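Long-range contacts in uric acid degradation bifunctional protein PucL (Bacillus subtilis, PDB 6A4M), which oxidises urate with molecular oxygen as a urate oxidase, the full bifunctional protein probably also carrying the OHCU decarboxylase activity of the same pathway: residues A[41-46]-A[103-108]; A[113-118]-A[133-138]; A[139-144]-A[159-164]; A[197-202]-A[262-267]. All coordinates share one frame; numbering follows the deposited sequence.

Contact 1. Residues A[41-46]-A[103-108]; sequences VTCEIG and DTITLT
Cys43 and Leu107 face each other as a non-hydrogen-bonded pair, with SG 3.9 Å from Leu107 CD2. SG stands anti to the backbone N (chi1 -174°), and it also meets Ile105 CD1. One pair along, Ile45 CG2 lies 3.9 Å from Ile105 CG1, while Val41 CG1 reaches Leu107 CD2 from the far end of the row. The other face carries Thr42 against Thr108, CB to CB at 3.9 Å, and Glu44 alongside Thr106. These are neighbouring strands of an antiparallel sheet, consistent with the T-fold of uricases. Paired backbone bonds join Thr42 with Thr108 and Glu44 with Thr106; Gly46 N adds a 3.1 Å bond to Thr104 O, approaching from above the carbonyl plane. On the threonine face one water donates to Thr106 O at 2.9 Å and is also hydrogen-bonded to Thr108 OG1. Further out, Glu44 OE2 bonds to Ser2 OG. Behind the apolar row, Phe95 of helix 84-98 packs on Cys43 and Ile105, and Ile72 of helix 64-78 on Val41 and Cys43.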
loop_
_atom_site.group_PDB
_atom_site.type_symbol
_atom_site.label_atom_id
_atom_site.label_comp_id
_atom_site.label_asym_id
_atom_site.label_seq_id
_atom_site.Cartn_x
_atom_site.Cartn_y
_atom_site.Cartn_z
ATOM N N VAL A 41 -7.966 -7.114 8.833
ATOM C CA VAL A 41 -6.963 -8.085 9.247
ATOM C C VAL A 41 -7.382 -9.497 8.855
ATOM O O VAL A 41 -8.535 -9.889 9.051
ATOM C CB VAL A 41 -6.686 -8.022 10.764
ATOM C CG1 VAL A 41 -5.625 -9.051 11.163
ATOM C CG2 VAL A 41 -6.250 -6.616 11.159
ATOM N N THR A 42 -6.433 -10.227 8.273
ATOM C CA THR A 42 -6.502 -11.675 8.129
ATOM C C THR A 42 -5.405 -12.250 9.033
ATOM O O THR A 42 -4.261 -11.782 8.993
ATOM C CB THR A 42 -6.258 -12.109 6.670
ATOM O OG1 THR A 42 -7.138 -11.385 5.800
ATOM C CG2 THR A 42 -6.491 -13.609 6.495
ATOM N N CYS A 43 -5.760 -13.241 9.851
ATOM C CA CYS A 43 -4.823 -13.860 10.789
ATOM C C CYS A 43 -4.791 -15.374 10.592
ATOM O O CYS A 43 -5.837 -16.016 10.574
ATOM C CB CYS A 43 -5.218 -13.529 12.224
ATOM S SG CYS A 43 -4.025 -14.114 13.448
ATOM N N GLU A 44 -3.587 -15.925 10.439
ATOM C CA GLU A 44 -3.379 -17.346 10.162
ATOM C C GLU A 44 -2.253 -17.861 11.061
ATOM O O GLU A 44 -1.142 -17.334 11.010
ATOM C CB GLU A 44 -2.994 -17.539 8.691
ATOM C CG GLU A 44 -2.955 -18.989 8.225
ATOM C CD GLU A 44 -2.525 -19.150 6.773
ATOM O OE1 GLU A 44 -2.166 -18.145 6.120
ATOM O OE2 GLU A 44 -2.540 -20.299 6.280
ATOM N N ILE A 45 -2.538 -18.886 11.867
ATOM C CA ILE A 45 -1.546 -19.444 12.797
ATOM C C ILE A 45 -1.327 -20.934 12.540
ATOM O O ILE A 45 -2.279 -21.667 12.270
ATOM C CB ILE A 45 -1.917 -19.159 14.275
ATOM C CG1 ILE A 45 -3.221 -19.858 14.693
ATOM C CG2 ILE A 45 -2.034 -17.654 14.494
ATOM C CD1 ILE A 45 -3.578 -19.691 16.157
ATOM N N GLY A 46 -0.065 -21.364 12.606
ATOM C CA GLY A 46 0.321 -22.761 12.360
ATOM C C GLY A 46 0.367 -23.573 13.639
ATOM O O GLY A 46 1.042 -23.194 14.597
ATOM N N ASP A 103 3.513 -21.743 16.758
ATOM C CA ASP A 103 4.884 -21.656 16.229
ATOM C C ASP A 103 5.035 -20.636 15.090
ATOM O O ASP A 103 6.057 -19.954 15.006
ATOM C CB ASP A 103 5.352 -23.038 15.747
ATOM C CG ASP A 103 5.349 -24.084 16.860
ATOM O OD1 ASP A 103 5.622 -23.734 18.029
ATOM O OD2 ASP A 103 5.075 -25.266 16.563
ATOM N N THR A 104 4.030 -20.547 14.218
ATOM C CA THR A 104 4.043 -19.645 13.063
ATOM C C THR A 104 2.819 -18.727 13.089
ATOM O O THR A 104 1.759 -19.108 13.598
ATOM C CB THR A 104 4.031 -20.446 11.743
ATOM O OG1 THR A 104 4.988 -21.507 11.815
ATOM C CG2 THR A 104 4.376 -19.556 10.550
ATOM N N ILE A 105 2.977 -17.519 12.549
ATOM C CA ILE A 105 1.859 -16.593 12.352
ATOM C C ILE A 105 2.059 -15.765 11.077
ATOM O O ILE A 105 3.142 -15.233 10.842
ATOM C CB ILE A 105 1.628 -15.672 13.580
ATOM C CG1 ILE A 105 0.374 -14.805 13.380
ATOM C CG2 ILE A 105 2.841 -14.795 13.868
ATOM C CD1 ILE A 105 -0.154 -14.185 14.658
ATOM N N THR A 106 1.011 -15.689 10.258
ATOM C CA THR A 106 0.989 -14.826 9.079
ATOM C C THR A 106 -0.139 -13.819 9.264
ATOM O O THR A 106 -1.299 -14.210 9.413
ATOM C CB THR A 106 0.749 -15.624 7.780
ATOM O OG1 THR A 106 1.632 -16.750 7.732
ATOM C CG2 THR A 106 0.985 -14.750 6.550
ATOM N N LEU A 107 0.212 -12.534 9.269
ATOM C CA LEU A 107 -0.759 -11.449 9.377
ATOM C C LEU A 107 -0.803 -10.640 8.088
ATOM O O LEU A 107 0.238 -10.305 7.524
ATOM C CB LEU A 107 -0.406 -10.537 10.546
ATOM C CG LEU A 107 -0.806 -11.093 11.912
ATOM C CD1 LEU A 107 0.058 -10.505 13.014
ATOM C CD2 LEU A 107 -2.278 -10.840 12.196
ATOM N N THR A 108 -2.019 -10.337 7.639
ATOM C CA THR A 108 -2.264 -9.482 6.486
ATOM C C THR A 108 -3.121 -8.314 6.953
ATOM O O THR A 108 -4.124 -8.525 7.635
ATOM C CB THR A 108 -3.025 -10.250 5.393
ATOM O OG1 THR A 108 -2.291 -11.431 5.043
ATOM C CG2 THR A 108 -3.226 -9.400 4.148
HETATM O O HOH W 1 -6.325 -8.911 5.347
HETATM O O HOH W 2 -2.836 -13.503 7.033
HETATM O O HOH W 3 1.223 -19.102 9.367
#

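Contact 2. Residues A[113-118]-A[133-138]; sequences PFEAMP and RRSRNE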
loop_
_atom_site.group_PDB
_atom_site.type_symbol
_atom_site.label_atom_id
_atom_site.label_comp_id
_atom_site.label_asym_id
_atom_site.label_seq_id
_atom_site.Cartn_x
_atom_site.Cartn_y
_atom_site.Cartn_z
ATOM N N PRO A 113 -8.774 3.130 3.146
ATOM C CA PRO A 113 -8.293 4.513 3.113
ATOM C C PRO A 113 -9.399 5.534 3.361
ATOM O O PRO A 113 -10.494 5.403 2.812
ATOM C CB PRO A 113 -7.717 4.672 1.696
ATOM C CG PRO A 113 -8.141 3.473 0.922
ATOM C CD PRO A 113 -8.992 2.598 1.790
ATOM N N PHE A 114 -9.105 6.523 4.203
ATOM C CA PHE A 114 -10.011 7.633 4.463
ATOM C C PHE A 114 -9.376 8.930 3.978
ATOM O O PHE A 114 -8.208 9.188 4.263
ATOM C CB PHE A 114 -10.358 7.704 5.949
ATOM C CG PHE A 114 -11.262 6.594 6.401
ATOM C CD1 PHE A 114 -12.632 6.666 6.178
ATOM C CD2 PHE A 114 -10.745 5.467 7.032
ATOM C CE1 PHE A 114 -13.472 5.637 6.583
ATOM C CE2 PHE A 114 -11.581 4.439 7.440
ATOM C CZ PHE A 114 -12.946 4.523 7.216
ATOM N N GLU A 115 -10.152 9.729 3.244
ATOM C CA GLU A 115 -9.663 10.948 2.589
ATOM C C GLU A 115 -10.453 12.156 3.087
ATOM O O GLU A 115 -11.673 12.215 2.908
ATOM C CB GLU A 115 -9.824 10.830 1.070
ATOM C CG GLU A 115 -9.045 9.685 0.426
ATOM C CD GLU A 115 -9.349 9.507 -1.061
ATOM O OE1 GLU A 115 -10.375 10.027 -1.552
ATOM O OE2 GLU A 115 -8.559 8.833 -1.752
ATOM N N ALA A 116 -9.761 13.115 3.704
ATOM C CA ALA A 116 -10.409 14.304 4.275
ATOM C C ALA A 116 -11.120 15.136 3.203
ATOM O O ALA A 116 -10.592 15.323 2.104
ATOM C CB ALA A 116 -9.396 15.162 5.018
ATOM N N MET A 117 -12.312 15.624 3.540
ATOM C CA MET A 117 -13.176 16.347 2.606
ATOM C C MET A 117 -13.125 17.856 2.856
ATOM O O MET A 117 -12.667 18.289 3.916
ATOM C CB MET A 117 -14.614 15.837 2.737
ATOM C CG MET A 117 -14.797 14.388 2.303
ATOM S SD MET A 117 -14.520 14.123 0.540
ATOM C CE MET A 117 -16.004 14.846 -0.147
ATOM N N PRO A 118 -13.578 18.666 1.872
ATOM C CA PRO A 118 -13.573 20.121 2.072
ATOM C C PRO A 118 -14.536 20.613 3.161
ATOM O O PRO A 118 -15.536 19.950 3.464
ATOM C CB PRO A 118 -13.962 20.682 0.690
ATOM C CG PRO A 118 -14.524 19.537 -0.076
ATOM C CD PRO A 118 -13.860 18.311 0.468
ATOM N N ARG A 133 -14.129 10.933 3.360
ATOM C CA ARG A 133 -14.613 9.937 2.401
ATOM C C ARG A 133 -13.955 8.591 2.713
ATOM O O ARG A 133 -12.767 8.547 3.023
ATOM C CB ARG A 133 -14.295 10.348 0.953
ATOM C CG ARG A 133 -14.514 9.243 -0.083
ATOM C CD ARG A 133 -14.619 9.778 -1.505
ATOM N NE ARG A 133 -13.445 10.577 -1.856
ATOM C CZ ARG A 133 -13.429 11.872 -2.194
ATOM N NH1 ARG A 133 -14.537 12.607 -2.289
ATOM N NH2 ARG A 133 -12.262 12.444 -2.464
ATOM N N ARG A 134 -14.735 7.512 2.633
ATOM C CA ARG A 134 -14.195 6.147 2.598
ATOM C C ARG A 134 -13.879 5.850 1.128
ATOM O O ARG A 134 -14.779 5.829 0.283
ATOM C CB ARG A 134 -15.170 5.142 3.260
ATOM C CG ARG A 134 -15.416 3.782 2.594
ATOM C CD ARG A 134 -14.179 2.923 2.395
ATOM N NE ARG A 134 -14.493 1.491 2.475
ATOM C CZ ARG A 134 -13.824 0.507 1.865
ATOM N NH1 ARG A 134 -12.771 0.745 1.072
ATOM N NH2 ARG A 134 -14.223 -0.748 2.044
ATOM N N SER A 135 -12.595 5.654 0.829
ATOM C CA SER A 135 -12.123 5.507 -0.551
ATOM C C SER A 135 -12.133 4.052 -1.006
ATOM O O SER A 135 -11.791 3.154 -0.240
ATOM C CB SER A 135 -10.711 6.078 -0.708
ATOM O OG SER A 135 -10.287 6.011 -2.062
ATOM N N ARG A 136 -12.534 3.845 -2.259
ATOM C CA ARG A 136 -12.508 2.540 -2.916
ATOM C C ARG A 136 -11.496 2.492 -4.073
ATOM O O ARG A 136 -11.480 1.524 -4.834
ATOM C CB ARG A 136 -13.919 2.197 -3.413
ATOM C CG ARG A 136 -14.909 1.873 -2.296
ATOM C CD ARG A 136 -16.266 2.520 -2.537
ATOM N NE ARG A 136 -16.279 3.911 -2.082
ATOM C CZ ARG A 136 -17.048 4.896 -2.562
ATOM N NH1 ARG A 136 -17.911 4.714 -3.564
ATOM N NH2 ARG A 136 -16.936 6.108 -2.024
ATOM N N ASN A 137 -10.648 3.519 -4.194
ATOM C CA ASN A 137 -9.540 3.535 -5.168
ATOM C C ASN A 137 -8.348 2.731 -4.608
ATOM O O ASN A 137 -8.554 1.822 -3.810
ATOM C CB ASN A 137 -9.168 4.988 -5.537
ATOM C CG ASN A 137 -10.289 5.713 -6.259
ATOM O OD1 ASN A 137 -11.031 5.111 -7.035
ATOM N ND2 ASN A 137 -10.410 7.018 -6.019
ATOM N N GLU A 138 -7.117 3.020 -5.033
ATOM C CA GLU A 138 -5.943 2.297 -4.524
ATOM C C GLU A 138 -5.851 2.308 -2.995
ATOM O O GLU A 138 -6.333 3.230 -2.336
ATOM C CB GLU A 138 -4.631 2.811 -5.153
ATOM C CG GLU A 138 -4.175 4.213 -4.744
ATOM C CD GLU A 138 -4.726 5.330 -5.608
ATOM O OE1 GLU A 138 -5.772 5.146 -6.260
ATOM O OE2 GLU A 138 -4.103 6.410 -5.625
HETATM O O HOH W 4 -8.840 9.149 -4.459
#
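The Arg133 guanidinium has Met117 SD over one face and Glu115 OE1 at its edge, in its own plane. Both NE and NH2 point at that one oxygen: Glu115 OE1 is 3.1 Å from Arg133 NE and 3.2 Å from Arg133 NH2. The two nitrogens reach OE1 from opposite faces of the carboxylate, whose plane stands 87° from the guanidinium; OE1 alone takes both bonds of the side-on grip. The Arg133 chain is extended as far as CD and then bent (chi3 56°), which swings NE round to the glutamate. Met117 crosses it at about a right angle, Met117 SD lying 3.2 Å from Arg133 NH1. The Phe114 ring, on the other face of the strand pair, brings CE1 to 3.8 Å from Arg134 CB. Glu115 OE2 accepts from a water at 2.7 Å, and the same water accepts from Asn137 ND2.

Backbone bonds run both ways between Glu115 and Arg133, and Ser135 N donates to Pro113 O at 2.9 Å. Residues 135-138 have left the strand: Ser135 OG accepts from Asn137 N in an ST turn. This surface contact lies where strand 104-121 meets 131-134. Phe132 packs against Phe114 and Ala116, Met117 shares backbone bonds with Ser128 and Val131, and Glu138 turns to Arg225 of helix 221-233 in a salt bridge.

Contact 3. Residues A[139-144]-A[159-164]; sequences RSRSVL and YSEIMD
Val143 lies over one face of the Tyr159 ring, its CB 4.0 Å from the ring centroid in a CH-pi contact. Tyr159 CG occupies the position between the backbone N and the carbonyl carbon (chi1 62°), and the ring runs beside Val143, pointing the same way. Arg141 continues this close packing. Its guanidinium edge holds Glu161 OE1 in plane, 3.3 Å from Arg141 NE, with a weak second bond from NH2, and Arg141 CD rests 3.7 Å from Met163 SD. On the opposite face Ser142 OG sits 3.0 Å from Ser160 OG, which also bonds to Glu85 OE2 of helix 84-98. The strands form a beta hairpin, 139-148 with 153-169, in the main antiparallel sheet.

The Arg139 end is looser. Arg139 NH2 meets Asp164 OD1 at 3.3 Å, but from 45° above the carboxylate plane, and the NH1 bond is weak; Asp164 OD2 goes to Gln166 NE2. Met163 CE lies 3.7 Å from Arg139 NE. An alanine at Arg139 would probably leave Asp164 OD1 without its counter-charge and open a gap beside Met163 CE. By contrast, one oxygen of the Glu161 carboxylate lies in the plane of the Arg141 guanidinium, although the groups are turned 49° apart, which is likely to offset the cost of keeping a charge on this covered face, whereas the Arg139 pair would be held more by electrostatics than by aim.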
loop_
_atom_site.group_PDB
_atom_site.type_symbol
_atom_site.label_atom_id
_atom_site.label_comp_id
_atom_site.label_asym_id
_atom_site.label_seq_id
_atom_site.Cartn_x
_atom_site.Cartn_y
_atom_site.Cartn_z
ATOM N N ARG A 139 -5.228 1.270 -2.452
ATOM C CA ARG A 139 -5.174 1.047 -1.005
ATOM C C ARG A 139 -3.909 0.291 -0.644
ATOM O O ARG A 139 -3.498 -0.619 -1.369
ATOM C CB ARG A 139 -6.403 0.256 -0.541
ATOM C CG ARG A 139 -6.628 -1.046 -1.303
ATOM C CD ARG A 139 -8.051 -1.561 -1.185
ATOM N NE ARG A 139 -8.339 -2.536 -2.239
ATOM C CZ ARG A 139 -8.761 -2.249 -3.476
ATOM N NH1 ARG A 139 -8.977 -0.991 -3.874
ATOM N NH2 ARG A 139 -8.976 -3.246 -4.335
ATOM N N SER A 140 -3.289 0.666 0.470
ATOM C CA SER A 140 -2.088 -0.020 0.924
ATOM C C SER A 140 -2.456 -1.354 1.567
ATOM O O SER A 140 -3.572 -1.531 2.067
ATOM C CB SER A 140 -1.265 0.847 1.885
ATOM O OG SER A 140 -1.956 1.099 3.091
ATOM N N ARG A 141 -1.520 -2.297 1.508
ATOM C CA ARG A 141 -1.644 -3.576 2.199
ATOM C C ARG A 141 -0.275 -3.962 2.734
ATOM O O ARG A 141 0.739 -3.697 2.085
ATOM C CB ARG A 141 -2.171 -4.668 1.260
ATOM C CG ARG A 141 -2.543 -5.970 1.963
ATOM C CD ARG A 141 -3.088 -7.014 0.996
ATOM N NE ARG A 141 -2.005 -7.705 0.287
ATOM C CZ ARG A 141 -1.792 -9.027 0.251
ATOM N NH1 ARG A 141 -2.599 -9.896 0.854
ATOM N NH2 ARG A 141 -0.745 -9.496 -0.423
ATOM N N SER A 142 -0.255 -4.580 3.915
ATOM C CA SER A 142 0.980 -5.072 4.526
ATOM C C SER A 142 0.827 -6.534 4.930
ATOM O O SER A 142 -0.210 -6.933 5.462
ATOM C CB SER A 142 1.351 -4.226 5.743
ATOM O OG SER A 142 1.626 -2.892 5.356
ATOM N N VAL A 143 1.866 -7.321 4.657
ATOM C CA VAL A 143 1.944 -8.715 5.073
ATOM C C VAL A 143 3.145 -8.875 6.004
ATOM O O VAL A 143 4.205 -8.290 5.770
ATOM C CB VAL A 143 2.089 -9.659 3.858
ATOM C CG1 VAL A 143 2.132 -11.121 4.300
ATOM C CG2 VAL A 143 0.949 -9.420 2.878
ATOM N N LEU A 144 2.965 -9.658 7.062
ATOM C CA LEU A 144 4.041 -9.972 7.992
ATOM C C LEU A 144 3.952 -11.433 8.389
ATOM O O LEU A 144 2.894 -11.890 8.827
ATOM C CB LEU A 144 3.937 -9.100 9.241
ATOM C CG LEU A 144 5.021 -9.283 10.311
ATOM C CD1 LEU A 144 6.359 -8.753 9.823
ATOM C CD2 LEU A 144 4.616 -8.582 11.590
ATOM N N TYR A 159 6.525 -7.416 3.719
ATOM C CA TYR A 159 6.451 -6.402 2.671
ATOM C C TYR A 159 5.210 -5.547 2.832
ATOM O O TYR A 159 4.230 -5.965 3.448
ATOM C CB TYR A 159 6.485 -7.037 1.277
ATOM C CG TYR A 159 5.332 -7.961 0.951
ATOM C CD1 TYR A 159 4.172 -7.477 0.336
ATOM C CD2 TYR A 159 5.407 -9.324 1.228
ATOM C CE1 TYR A 159 3.116 -8.325 0.024
ATOM C CE2 TYR A 159 4.358 -10.180 0.918
ATOM C CZ TYR A 159 3.216 -9.680 0.316
ATOM O OH TYR A 159 2.175 -10.528 0.013
ATOM N N SER A 160 5.288 -4.336 2.292
ATOM C CA SER A 160 4.149 -3.444 2.173
ATOM C C SER A 160 3.892 -3.208 0.699
ATOM O O SER A 160 4.781 -3.373 -0.134
ATOM C CB SER A 160 4.407 -2.132 2.897
ATOM O OG SER A 160 4.421 -2.349 4.293
ATOM N N GLU A 161 2.668 -2.813 0.390
ATOM C CA GLU A 161 2.172 -2.856 -0.971
ATOM C C GLU A 161 1.154 -1.758 -1.205
ATOM O O GLU A 161 0.407 -1.415 -0.291
ATOM C CB GLU A 161 1.519 -4.221 -1.187
ATOM C CG GLU A 161 1.151 -4.557 -2.620
ATOM C CD GLU A 161 0.728 -6.008 -2.786
ATOM O OE1 GLU A 161 0.323 -6.646 -1.786
ATOM O OE2 GLU A 161 0.797 -6.510 -3.931
ATOM N N ILE A 162 1.134 -1.195 -2.410
ATOM C CA ILE A 162 -0.037 -0.425 -2.863
ATOM C C ILE A 162 -0.738 -1.216 -3.959
ATOM O O ILE A 162 -0.105 -1.646 -4.922
ATOM C CB ILE A 162 0.277 1.027 -3.302
ATOM C CG1 ILE A 162 -1.037 1.766 -3.585
ATOM C CG2 ILE A 162 1.194 1.100 -4.519
ATOM C CD1 ILE A 162 -0.904 3.263 -3.603
ATOM N N MET A 163 -2.044 -1.410 -3.787
ATOM C CA MET A 163 -2.840 -2.270 -4.652
ATOM C C MET A 163 -3.822 -1.474 -5.484
ATOM O O MET A 163 -4.238 -0.388 -5.094
ATOM C CB MET A 163 -3.664 -3.236 -3.813
ATOM C CG MET A 163 -2.894 -4.031 -2.781
ATOM S SD MET A 163 -3.861 -5.452 -2.244
ATOM C CE MET A 163 -5.416 -4.705 -1.756
ATOM N N ASP A 164 -4.211 -2.058 -6.613
ATOM C CA ASP A 164 -5.327 -1.580 -7.431
ATOM C C ASP A 164 -5.180 -0.102 -7.844
ATOM O O ASP A 164 -6.121 0.695 -7.737
ATOM C CB ASP A 164 -6.660 -1.863 -6.708
ATOM C CG ASP A 164 -7.853 -1.998 -7.668
ATOM O OD1 ASP A 164 -8.994 -1.722 -7.228
ATOM O OD2 ASP A 164 -7.672 -2.385 -8.848
#

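Contact 4. Residues A[197-202]-A[262-267]; sequences YLNISW and SFQSQN. With GOL (glycerol), chain B.
Tyr197 and Gln266 form one of three hydrogen-bonded pairs, with Asn199-Gln264 and Ser201-Ser262. Two backbone bonds join each pair, binding two antiparallel strands of the main sheet. Apolar contact belongs to the face of Leu198, Ile200, Phe263 and Ser265: Ile200 CG2, anti to the backbone N, lies 3.8 Å from Phe263 CE2, off-centre on the ring, and Leu198 CD2 is 3.6 Å from Ser265 CB. Helices 221-233 and 240-254 back that face through Val224 and Ile247. The polar contacts gather round a glycerol, probably from the crystallisation liquor. Its O3 donates at 2.7 Å to Asn199 OD1, which also accepts from Asp164 N. Glycerol O2 donates to Gln264 O and O1 to Gln264 OE1. Gln266 OE1 sits 3.4 Å from Tyr197 CD2 and bonds to His268 NE2, whose ring stacks on Tyr197. An alanine at Gln266 would probably leave His268 without this acceptor and uncover one side of the glycerol. Amide groups and a strand carbonyl thus let the Gln264 face accept bonds from a small polyol.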
loop_
_atom_site.group_PDB
_atom_site.type_symbol
_atom_site.label_atom_id
_atom_site.label_comp_id
_atom_site.label_asym_id
_atom_site.label_seq_id
_atom_site.Cartn_x
_atom_site.Cartn_y
_atom_site.Cartn_z
ATOM N N TYR A 197 -3.277 -1.367 -14.672
ATOM C CA TYR A 197 -3.510 -1.613 -13.250
ATOM C C TYR A 197 -2.160 -2.026 -12.668
ATOM O O TYR A 197 -1.469 -2.856 -13.257
ATOM C CB TYR A 197 -4.498 -2.761 -13.030
ATOM C CG TYR A 197 -5.942 -2.562 -13.457
ATOM C CD1 TYR A 197 -6.359 -1.468 -14.231
ATOM C CD2 TYR A 197 -6.900 -3.511 -13.104
ATOM C CE1 TYR A 197 -7.692 -1.326 -14.607
ATOM C CE2 TYR A 197 -8.228 -3.378 -13.481
ATOM C CZ TYR A 197 -8.621 -2.288 -14.230
ATOM O OH TYR A 197 -9.942 -2.166 -14.597
ATOM N N LEU A 198 -1.794 -1.462 -11.520
ATOM C CA LEU A 198 -0.503 -1.737 -10.887
ATOM C C LEU A 198 -0.658 -2.068 -9.411
ATOM O O LEU A 198 -1.218 -1.281 -8.659
ATOM C CB LEU A 198 0.425 -0.527 -11.033
ATOM C CG LEU A 198 1.030 -0.271 -12.417
ATOM C CD1 LEU A 198 1.730 1.081 -12.444
ATOM C CD2 LEU A 198 2.002 -1.373 -12.813
ATOM N N ASN A 199 -0.183 -3.247 -9.017
ATOM C CA ASN A 199 0.144 -3.527 -7.624
ATOM C C ASN A 199 1.658 -3.384 -7.497
ATOM O O ASN A 199 2.391 -3.949 -8.300
ATOM C CB ASN A 199 -0.292 -4.936 -7.210
ATOM C CG ASN A 199 -1.805 -5.119 -7.197
ATOM O OD1 ASN A 199 -2.581 -4.168 -7.355
ATOM N ND2 ASN A 199 -2.231 -6.362 -7.026
ATOM N N ILE A 200 2.117 -2.619 -6.505
ATOM C CA ILE A 200 3.551 -2.392 -6.276
ATOM C C ILE A 200 3.882 -2.735 -4.824
ATOM O O ILE A 200 3.242 -2.214 -3.912
ATOM C CB ILE A 200 3.969 -0.926 -6.561
ATOM C CG1 ILE A 200 3.441 -0.455 -7.924
ATOM C CG2 ILE A 200 5.490 -0.784 -6.511
ATOM C CD1 ILE A 200 3.626 1.023 -8.181
ATOM N N SER A 201 4.877 -3.604 -4.633
ATOM C CA SER A 201 5.341 -4.052 -3.317
ATOM C C SER A 201 6.765 -3.580 -3.072
ATOM O O SER A 201 7.474 -3.244 -4.014
ATOM C CB SER A 201 5.333 -5.580 -3.232
ATOM O OG SER A 201 4.031 -6.102 -3.393
ATOM N N TRP A 202 7.176 -3.573 -1.806
ATOM C CA TRP A 202 8.559 -3.262 -1.438
ATOM C C TRP A 202 8.970 -3.924 -0.119
ATOM O O TRP A 202 8.163 -4.052 0.809
ATOM C CB TRP A 202 8.778 -1.745 -1.366
ATOM C CG TRP A 202 7.866 -1.026 -0.424
ATOM C CD1 TRP A 202 8.096 -0.757 0.896
ATOM C CD2 TRP A 202 6.580 -0.471 -0.727
ATOM N NE1 TRP A 202 7.032 -0.073 1.435
ATOM C CE2 TRP A 202 6.087 0.117 0.463
ATOM C CE3 TRP A 202 5.793 -0.413 -1.887
ATOM C CZ2 TRP A 202 4.844 0.756 0.525
ATOM C CZ3 TRP A 202 4.554 0.223 -1.825
ATOM C CH2 TRP A 202 4.093 0.799 -0.626
ATOM N N SER A 262 8.678 -5.017 -6.165
ATOM C CA SER A 262 7.982 -5.950 -7.062
ATOM C C SER A 262 6.736 -5.318 -7.669
ATOM O O SER A 262 6.166 -4.386 -7.107
ATOM C CB SER A 262 7.613 -7.235 -6.335
ATOM O OG SER A 262 8.771 -7.874 -5.840
ATOM N N PHE A 263 6.337 -5.837 -8.827
ATOM C CA PHE A 263 5.230 -5.292 -9.605
ATOM C C PHE A 263 4.351 -6.424 -10.105
ATOM O O PHE A 263 4.859 -7.402 -10.639
ATOM C CB PHE A 263 5.762 -4.513 -10.813
ATOM C CG PHE A 263 6.518 -3.267 -10.450
ATOM C CD1 PHE A 263 7.870 -3.324 -10.127
ATOM C CD2 PHE A 263 5.882 -2.030 -10.438
ATOM C CE1 PHE A 263 8.573 -2.173 -9.791
ATOM C CE2 PHE A 263 6.579 -0.875 -10.105
ATOM C CZ PHE A 263 7.925 -0.947 -9.783
ATOM N N GLN A 264 3.044 -6.300 -9.906
ATOM C CA GLN A 264 2.068 -7.085 -10.652
ATOM C C GLN A 264 1.261 -6.079 -11.466
ATOM O O GLN A 264 0.554 -5.249 -10.896
ATOM C CB GLN A 264 1.179 -7.909 -9.719
ATOM C CG GLN A 264 1.907 -9.083 -9.072
ATOM C CD GLN A 264 0.977 -10.079 -8.392
ATOM O OE1 GLN A 264 -0.136 -9.734 -7.978
ATOM N NE2 GLN A 264 1.434 -11.324 -8.265
ATOM N N SER A 265 1.415 -6.126 -12.789
ATOM C CA SER A 265 0.776 -5.169 -13.693
ATOM C C SER A 265 -0.299 -5.851 -14.537
ATOM O O SER A 265 -0.194 -7.044 -14.805
ATOM C CB SER A 265 1.826 -4.540 -14.608
ATOM O OG SER A 265 2.264 -5.464 -15.591
ATOM N N GLN A 266 -1.324 -5.099 -14.947
ATOM C CA GLN A 266 -2.331 -5.588 -15.903
ATOM C C GLN A 266 -2.636 -4.548 -16.976
ATOM O O GLN A 266 -2.847 -3.380 -16.661
ATOM C CB GLN A 266 -3.634 -5.954 -15.200
ATOM C CG GLN A 266 -3.548 -7.122 -14.233
ATOM C CD GLN A 266 -4.891 -7.451 -13.598
ATOM O OE1 GLN A 266 -5.851 -6.691 -13.712
ATOM N NE2 GLN A 266 -4.962 -8.593 -12.928
ATOM N N ASN A 267 -2.683 -4.990 -18.235
ATOM C CA ASN A 267 -2.991 -4.125 -19.380
ATOM C C ASN A 267 -4.491 -4.172 -19.681
ATOM O O ASN A 267 -5.021 -5.231 -20.006
ATOM C CB ASN A 267 -2.194 -4.578 -20.611
ATOM C CG ASN A 267 -2.260 -3.586 -21.768
ATOM O OD1 ASN A 267 -3.124 -2.709 -21.821
ATOM N ND2 ASN A 267 -1.340 -3.734 -22.711
HETATM C C1 GOL B . -2.448 -7.592 -10.770
HETATM O O1 GOL B . -2.304 -8.353 -9.564
HETATM C C2 GOL B . -2.389 -6.089 -10.489
HETATM O O2 GOL B . -1.988 -5.378 -11.665
HETATM C C3 GOL B . -3.746 -5.562 -10.011
HETATM O O3 GOL B . -3.719 -4.141 -9.786
#

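All four contacts belong to one antiparallel sheet. Contact 3 lies nearest the middle, its centre about 4 Å from the centre of the chain, and touches the other three. Strand 104-121 serves contacts 1 and 2 and then pairs with strand 139-148 of contact 3; strand 153-169 in turn borders strand 194-204 of contact 4, through bonds such as Ile162 N to Ile200 O. Contacts 1, 3 and 4 are partly buried; contact 2 is a surface contact, relying on a salt bridge and little regular strand. Contacts 1 and 4 each have an apolar face under helices and a polar one, bearing waters in contact 1 and glycerol in contact 4, while contact 3 combines charge pairs with ring packing.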